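GDSL-like Lipase/Acylhydrolase family protein (Neisseria meningitidis, PDB 4K7J) probably removes O-acetyl groups from peptidoglycan, acting as an esterase of the SGNH family with a catalytic triad. Local coordinates at residues S113-G124 with W224-L235. Residues are numbered along the deposited sequence; the frame is centred on the assembly and turned at random.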
ATOM      1  N   SER A 113      12.500   1.651   6.528  1.00 15.37           N
ATOM      2  CA  SER A 113      13.627   1.258   5.683  1.00 16.10           C
ATOM      3  C   SER A 113      14.100   2.402   4.789  1.00 17.08           C
ATOM      4  O   SER A 113      15.067   2.249   4.053  1.00 17.25           O
ATOM      5  CB  SER A 113      13.284   0.019   4.834  1.00 16.53           C
ATOM      6  OG  SER A 113      12.077   0.204   4.102  1.00 15.94           O
ATOM      7  N   ARG A 114      13.423   3.543   4.860  1.00 12.49           N
ATOM      8  CA  ARG A 114      13.827   4.706   4.092  1.00 15.87           C
ATOM      9  C   ARG A 114      15.316   5.045   4.276  1.00 17.10           C
ATOM     10  O   ARG A 114      16.048   5.161   3.301  1.00 15.01           O
ATOM     11  CB  ARG A 114      12.945   5.911   4.435  1.00 17.03           C
ATOM     12  CG  ARG A 114      13.398   7.214   3.787  1.00 16.51           C
ATOM     13  CD  ARG A 114      12.398   8.337   4.062  1.00 17.02           C
ATOM     14  NE  ARG A 114      12.752   9.560   3.347  1.00 21.66           N
ATOM     15  CZ  ARG A 114      13.464  10.555   3.872  1.00 17.93           C
ATOM     16  NH1 ARG A 114      13.899  10.476   5.122  1.00 18.73           N
ATOM     17  NH2 ARG A 114      13.742  11.629   3.140  1.00 21.77           N
ATOM     18  N   ASN A 115      15.755   5.194   5.524  1.00 12.32           N
ATOM     19  CA  ASN A 115      17.163   5.474   5.799  1.00 16.63           C
ATOM     20  C   ASN A 115      17.835   4.381   6.594  1.00 17.46           C
ATOM     21  O   ASN A 115      19.044   4.442   6.798  1.00 15.78           O
ATOM     22  CB  ASN A 115      17.343   6.758   6.608  1.00 15.18           C
ATOM     23  CG  ASN A 115      16.683   7.949   5.982  1.00 16.11           C
ATOM     24  OD1 ASN A 115      15.796   8.547   6.585  1.00 19.84           O
ATOM     25  ND2 ASN A 115      17.116   8.319   4.774  1.00 16.58           N
ATOM     26  N   ASN A 116      17.071   3.399   7.075  1.00 13.54           N
ATOM     27  CA  ASN A 116      17.654   2.427   8.012  1.00 14.38           C
ATOM     28  C   ASN A 116      17.676   0.977   7.564  1.00 17.28           C
ATOM     29  O   ASN A 116      16.936   0.575   6.673  1.00 13.48           O
ATOM     30  CB  ASN A 116      16.960   2.505   9.373  1.00 15.55           C
ATOM     31  CG  ASN A 116      17.170   3.836  10.037  1.00 19.23           C
ATOM     32  OD1 ASN A 116      18.099   4.017  10.831  1.00 23.68           O
ATOM     33  ND2 ASN A 116      16.322   4.788   9.700  1.00 17.18           N
ATOM     34  N   THR A 117      18.528   0.196   8.221  1.00 15.46           N
ATOM     35  CA  THR A 117      18.542  -1.240   8.027  1.00 20.39           C
ATOM     36  C   THR A 117      17.871  -1.860   9.231  1.00 22.06           C
ATOM     37  O   THR A 117      17.729  -1.228  10.284  1.00 22.17           O
ATOM     38  CB  THR A 117      19.961  -1.804   7.947  1.00 20.71           C
ATOM     39  OG1 THR A 117      20.580  -1.677   9.232  1.00 24.94           O
ATOM     40  CG2 THR A 117      20.780  -1.052   6.899  1.00 21.38           C
ATOM     41  N   GLY A 118      17.457  -3.106   9.073  1.00 22.85           N
ATOM     42  CA  GLY A 118      16.822  -3.820  10.155  1.00 18.46           C
ATOM     43  C   GLY A 118      16.141  -5.053   9.615  1.00 19.18           C
ATOM     44  O   GLY A 118      16.169  -5.339   8.416  1.00 21.75           O
ATOM     45  N   ASP A 119      15.514  -5.776  10.523  1.00 18.43           N
ATOM     46  CA  ASP A 119      14.771  -6.976  10.182  1.00 17.44           C
ATOM     47  C   ASP A 119      13.312  -6.570   9.900  1.00 18.46           C
ATOM     48  O   ASP A 119      12.420  -6.818  10.703  1.00 20.99           O
ATOM     49  CB  ASP A 119      14.874  -7.928  11.373  1.00 13.20           C
ATOM     50  CG  ASP A 119      14.298  -9.303  11.097  1.00 18.94           C
ATOM     51  OD1 ASP A 119      14.312  -9.749   9.934  1.00 15.23           O
ATOM     52  OD2 ASP A 119      13.867  -9.950  12.072  1.00 19.97           O
ATOM     53  N   PHE A 120      13.067  -5.932   8.764  1.00 18.59           N
ATOM     54  CA  PHE A 120      11.738  -5.392   8.487  1.00 12.82           C
ATOM     55  C   PHE A 120      10.802  -6.451   7.912  1.00 16.89           C
ATOM     56  O   PHE A 120      11.198  -7.219   7.045  1.00 15.09           O
ATOM     57  CB  PHE A 120      11.818  -4.220   7.500  1.00 15.25           C
ATOM     58  CG  PHE A 120      12.557  -2.999   8.021  1.00  9.49           C
ATOM     59  CD1 PHE A 120      11.958  -2.148   8.929  1.00 14.55           C
ATOM     60  CD2 PHE A 120      13.817  -2.680   7.542  1.00 15.38           C
ATOM     61  CE1 PHE A 120      12.617  -1.030   9.397  1.00 13.14           C
ATOM     62  CE2 PHE A 120      14.491  -1.556   7.994  1.00 14.66           C
ATOM     63  CZ  PHE A 120      13.894  -0.727   8.921  1.00 17.88           C
ATOM     64  N   PRO A 121       9.542  -6.477   8.372  1.00 15.67           N
ATOM     65  CA  PRO A 121       8.541  -7.308   7.701  1.00 17.58           C
ATOM     66  C   PRO A 121       8.072  -6.564   6.457  1.00 15.93           C
ATOM     67  O   PRO A 121       8.460  -5.404   6.280  1.00 15.76           O
ATOM     68  CB  PRO A 121       7.409  -7.383   8.731  1.00 14.78           C
ATOM     69  CG  PRO A 121       7.475  -6.056   9.433  1.00 18.61           C
ATOM     70  CD  PRO A 121       8.947  -5.644   9.429  1.00 16.01           C
ATOM     71  N   LEU A 122       7.267  -7.211   5.616  1.00 18.68           N
ATOM     72  CA  LEU A 122       6.755  -6.580   4.401  1.00 16.94           C
ATOM     73  C   LEU A 122       6.232  -5.176   4.683  1.00 12.12           C
ATOM     74  O   LEU A 122       5.491  -4.986   5.642  1.00 16.12           O
ATOM     75  CB  LEU A 122       5.630  -7.421   3.786  1.00 18.18           C
ATOM     76  CG  LEU A 122       5.127  -6.808   2.479  1.00 17.23           C
ATOM     77  CD1 LEU A 122       6.002  -7.253   1.341  1.00 13.74           C
ATOM     78  CD2 LEU A 122       3.661  -7.150   2.232  1.00 20.59           C
ATOM     79  N   GLY A 123       6.656  -4.191   3.880  1.00 15.32           N
ATOM     80  CA  GLY A 123       6.190  -2.815   4.032  1.00  9.44           C
ATOM     81  C   GLY A 123       7.275  -1.863   4.519  1.00 15.19           C
ATOM     82  O   GLY A 123       7.172  -0.632   4.367  1.00 12.24           O
ATOM     83  N   GLY A 124       8.304  -2.434   5.141  1.00 14.65           N
ATOM     84  CA  GLY A 124       9.461  -1.681   5.585  1.00 12.67           C
ATOM     85  C   GLY A 124       9.259  -0.814   6.820  1.00 16.27           C
ATOM     86  O   GLY A 124      10.035   0.110   7.061  1.00 15.12           O
ATOM     87  N   TRP A 224      12.661  -3.407  -1.927  1.00 15.00           N
ATOM     88  CA  TRP A 224      12.130  -4.494  -1.109  1.00 18.69           C
ATOM     89  C   TRP A 224      13.287  -5.355  -0.562  1.00 19.21           C
ATOM     90  O   TRP A 224      13.138  -6.046   0.457  1.00 17.28           O
ATOM     91  CB  TRP A 224      11.165  -5.370  -1.911  1.00 17.53           C
ATOM     92  CG  TRP A 224       9.816  -4.742  -2.206  1.00 17.89           C
ATOM     93  CD1 TRP A 224       9.500  -3.410  -2.208  1.00 14.44           C
ATOM     94  CD2 TRP A 224       8.612  -5.441  -2.538  1.00 21.26           C
ATOM     95  NE1 TRP A 224       8.172  -3.241  -2.520  1.00 13.68           N
ATOM     96  CE2 TRP A 224       7.609  -4.475  -2.736  1.00 16.39           C
ATOM     97  CE3 TRP A 224       8.287  -6.798  -2.689  1.00 19.52           C
ATOM     98  CZ2 TRP A 224       6.299  -4.817  -3.077  1.00 14.31           C
ATOM     99  CZ3 TRP A 224       6.990  -7.135  -3.029  1.00 20.36           C
ATOM    100  CH2 TRP A 224       6.008  -6.148  -3.215  1.00 18.17           C
ATOM    101  N   SER A 225      14.436  -5.309  -1.236  1.00 14.79           N
ATOM    102  CA  SER A 225      15.624  -6.053  -0.792  1.00 21.91           C
ATOM    103  C   SER A 225      16.120  -5.614   0.603  1.00 19.92           C
ATOM    104  O   SER A 225      16.819  -6.365   1.287  1.00 19.82           O
ATOM    105  CB  SER A 225      16.757  -5.949  -1.825  1.00 17.61           C
ATOM    106  OG  SER A 225      17.370  -4.676  -1.761  1.00 22.88           O
ATOM    107  N   LYS A 226      15.732  -4.412   1.025  1.00 20.96           N
ATOM    108  CA  LYS A 226      16.010  -3.928   2.379  1.00 17.27           C
ATOM    109  C   LYS A 226      15.221  -4.676   3.445  1.00 16.77           C
ATOM    110  O   LYS A 226      15.538  -4.572   4.633  1.00 15.53           O
ATOM    111  CB  LYS A 226      15.651  -2.440   2.508  1.00 13.33           C
ATOM    112  CG  LYS A 226      16.529  -1.459   1.742  1.00 14.70           C
ATOM    113  CD  LYS A 226      15.988  -0.045   1.989  1.00 19.29           C
ATOM    114  CE  LYS A 226      16.834   1.047   1.348  1.00 18.43           C
ATOM    115  NZ  LYS A 226      16.198   2.393   1.597  1.00 16.44           N
ATOM    116  N   TRP A 227      14.171  -5.389   3.033  1.00 15.44           N
ATOM    117  CA  TRP A 227      13.279  -6.047   3.986  1.00 17.25           C
ATOM    118  C   TRP A 227      13.726  -7.502   4.186  1.00 21.18           C
ATOM    119  O   TRP A 227      14.564  -7.997   3.436  1.00 18.92           O
ATOM    120  CB  TRP A 227      11.814  -5.975   3.523  1.00 17.64           C
ATOM    121  CG  TRP A 227      11.323  -4.595   3.171  1.00 13.61           C
ATOM    122  CD1 TRP A 227      11.877  -3.404   3.543  1.00 14.52           C
ATOM    123  CD2 TRP A 227      10.190  -4.272   2.357  1.00 15.70           C
ATOM    124  NE1 TRP A 227      11.156  -2.365   3.019  1.00 13.07           N
ATOM    125  CE2 TRP A 227      10.113  -2.870   2.287  1.00 12.43           C
ATOM    126  CE3 TRP A 227       9.225  -5.037   1.680  1.00 15.16           C
ATOM    127  CZ2 TRP A 227       9.109  -2.208   1.571  1.00 13.15           C
ATOM    128  CZ3 TRP A 227       8.231  -4.379   0.961  1.00 12.59           C
ATOM    129  CH2 TRP A 227       8.192  -2.978   0.902  1.00 12.06           C
ATOM    130  N   ARG A 228      13.176  -8.182   5.191  1.00 17.98           N
ATOM    131  CA  ARG A 228      13.673  -9.513   5.563  1.00 19.41           C
ATOM    132  C   ARG A 228      13.530 -10.543   4.437  1.00 18.73           C
ATOM    133  O   ARG A 228      12.677 -10.411   3.571  1.00 17.93           O
ATOM    134  CB  ARG A 228      13.019 -10.015   6.868  1.00 18.65           C
ATOM    135  CG  ARG A 228      11.575 -10.447   6.735  1.00 15.78           C
ATOM    136  CD  ARG A 228      10.875 -10.468   8.097  1.00 18.63           C
ATOM    137  NE  ARG A 228       9.585 -11.162   8.041  1.00 18.39           N
ATOM    138  CZ  ARG A 228       9.435 -12.458   8.292  1.00 20.43           C
ATOM    139  NH1 ARG A 228      10.491 -13.189   8.615  1.00 18.24           N
ATOM    140  NH2 ARG A 228       8.239 -13.023   8.214  1.00 19.70           N
ATOM    141  N   ALA A 229      14.377 -11.566   4.453  1.00 19.12           N
ATOM    142  CA  ALA A 229      14.396 -12.552   3.365  1.00 16.80           C
ATOM    143  C   ALA A 229      13.036 -13.237   3.173  1.00 20.18           C
ATOM    144  O   ALA A 229      12.652 -13.550   2.051  1.00 20.18           O
ATOM    145  CB  ALA A 229      15.495 -13.594   3.606  1.00 20.55           C
ATOM    146  N   ASP A 230      12.305 -13.437   4.267  1.00 16.88           N
ATOM    147  CA  ASP A 230      10.998 -14.099   4.217  1.00 15.35           C
ATOM    148  C   ASP A 230       9.836 -13.139   3.988  1.00 19.15           C
ATOM    149  O   ASP A 230       8.699 -13.449   4.362  1.00 21.84           O
ATOM    150  CB  ASP A 230      10.717 -14.880   5.513  1.00 17.06           C
ATOM    151  CG  ASP A 230      11.562 -16.123   5.646  1.00 24.53           C
ATOM    152  OD1 ASP A 230      12.110 -16.567   4.619  1.00 29.64           O
ATOM    153  OD2 ASP A 230      11.684 -16.652   6.782  1.00 30.93           O
ATOM    154  N   ARG A 231      10.102 -11.989   3.377  1.00 17.23           N
ATOM    155  CA  ARG A 231       9.057 -10.975   3.157  1.00 14.72           C
ATOM    156  C   ARG A 231       7.867 -11.462   2.303  1.00 18.04           C
ATOM    157  O   ARG A 231       6.735 -11.003   2.474  1.00 17.71           O
ATOM    158  CB  ARG A 231       9.677  -9.725   2.526  1.00 14.49           C
ATOM    159  CG  ARG A 231      10.305  -9.975   1.147  1.00 12.26           C
ATOM    160  CD  ARG A 231      11.057  -8.742   0.706  1.00 17.54           C
ATOM    161  NE  ARG A 231      11.902  -8.948  -0.465  1.00 24.71           N
ATOM    162  CZ  ARG A 231      13.190  -9.275  -0.413  1.00 24.27           C
ATOM    163  NH1 ARG A 231      13.795  -9.455   0.755  1.00 20.32           N
ATOM    164  NH2 ARG A 231      13.875  -9.422  -1.535  1.00 21.90           N
ATOM    165  N   MET A 232       8.113 -12.384   1.379  1.00 19.52           N
ATOM    166  CA  MET A 232       7.014 -12.953   0.580  1.00 19.53           C
ATOM    167  C   MET A 232       6.055 -13.813   1.414  1.00 22.52           C
ATOM    168  O   MET A 232       4.867 -13.906   1.107  1.00 19.43           O
ATOM    169  CB  MET A 232       7.559 -13.746  -0.612  1.00 19.58           C
ATOM    170  CG  MET A 232       8.288 -12.864  -1.648  1.00 18.10           C
ATOM    171  SD  MET A 232       7.239 -11.534  -2.290  1.00 26.46           S
ATOM    172  CE  MET A 232       8.416 -10.653  -3.319  1.00 22.83           C
ATOM    173  N   ASN A 233       6.562 -14.442   2.470  1.00 22.36           N
ATOM    174  CA  ASN A 233       5.668 -15.124   3.408  1.00 22.27           C
ATOM    175  C   ASN A 233       4.805 -14.131   4.185  1.00 25.36           C
ATOM    176  O   ASN A 233       3.646 -14.429   4.505  1.00 20.65           O
ATOM    177  CB  ASN A 233       6.437 -16.047   4.361  1.00 26.69           C
ATOM    178  CG  ASN A 233       7.242 -17.108   3.624  1.00 27.82           C
ATOM    179  OD1 ASN A 233       6.931 -17.469   2.487  1.00 33.93           O
ATOM    180  ND2 ASN A 233       8.293 -17.597   4.265  1.00 31.39           N
ATOM    181  N   ASP A 234       5.351 -12.949   4.477  1.00 19.85           N
ATOM    182  CA  ASP A 234       4.526 -11.871   5.035  1.00 19.60           C
ATOM    183  C   ASP A 234       3.443 -11.447   4.020  1.00 15.97           C
ATOM    184  O   ASP A 234       2.290 -11.217   4.381  1.00 19.91           O
ATOM    185  CB  ASP A 234       5.372 -10.642   5.427  1.00 16.68           C
ATOM    186  CG  ASP A 234       6.426 -10.943   6.495  1.00 24.65           C
ATOM    187  OD1 ASP A 234       6.268 -11.910   7.280  1.00 18.06           O
ATOM    188  OD2 ASP A 234       7.429 -10.185   6.556  1.00 23.10           O
ATOM    189  N   LEU A 235       3.817 -11.328   2.749  1.00 16.04           N
ATOM    190  CA  LEU A 235       2.847 -10.962   1.712  1.00 16.54           C
ATOM    191  C   LEU A 235       1.725 -12.003   1.597  1.00 21.51           C
ATOM    192  O   LEU A 235       0.539 -11.659   1.510  1.00 16.01           O
ATOM    193  CB  LEU A 235       3.545 -10.790   0.359  1.00 15.64           C
ATOM    194  CG  LEU A 235       2.611 -10.448  -0.805  1.00 18.83           C
ATOM    195  CD1 LEU A 235       1.898  -9.136  -0.578  1.00 18.09           C
ATOM    196  CD2 LEU A 235       3.360 -10.439  -2.114  1.00 19.25           C
TER
HETATM  197  O   HOH W   1      17.611  -3.696   6.107  1.00 18.36           O
HETATM  198  O   HOH W   2      16.123  -7.335   6.443  1.00 30.69           O
HETATM  199  O   HOH W   3      13.342 -12.156   9.471  1.00 19.96           O
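Trp227 lies with one face against the type II turn Pro121–Gly124, where the loop between strands 109-112 and 125-128 of a beta-sheet module meets the SGNH alpha/beta domain just ahead of helix 231-236. Gly123 CA sits 3.9 Å from the centroid of its six-membered ring, a CH-pi contact, and Trp224 CA lies over the centre of the opposite face. Ser113 OG, nearly in the ring plane, accepts the indole N-H (NE1 to OG 2.9 Å). Next to it the extended Lys226 chain passes Ser113 CB and delivers NZ to Ser113 O at 2.7 Å, with Arg114 O as a weak second acceptor. Lys226 O accepts from a water that in turn receives the Gly118 N-H. Between the backbones, Arg228 N gives a straight bond (165°) to Phe120 O, in the carbonyl plane. On the helix, Asp234 OD2 takes two donors, Leu122 N on its anti side (3.1 Å) and Arg228 NE on its syn lone pair; OD1 pairs with Arg228 NH2 in a salt bridge modelled unusually short. Asp119 OD2 forms a salt bridge with Lys154, and a water links its OD1 to Arg228 NH1. The two methyls of Leu122 part: CD2 meets Leu235 CD1, and CD1 reaches Trp227 CZ3 at 3.7 Å.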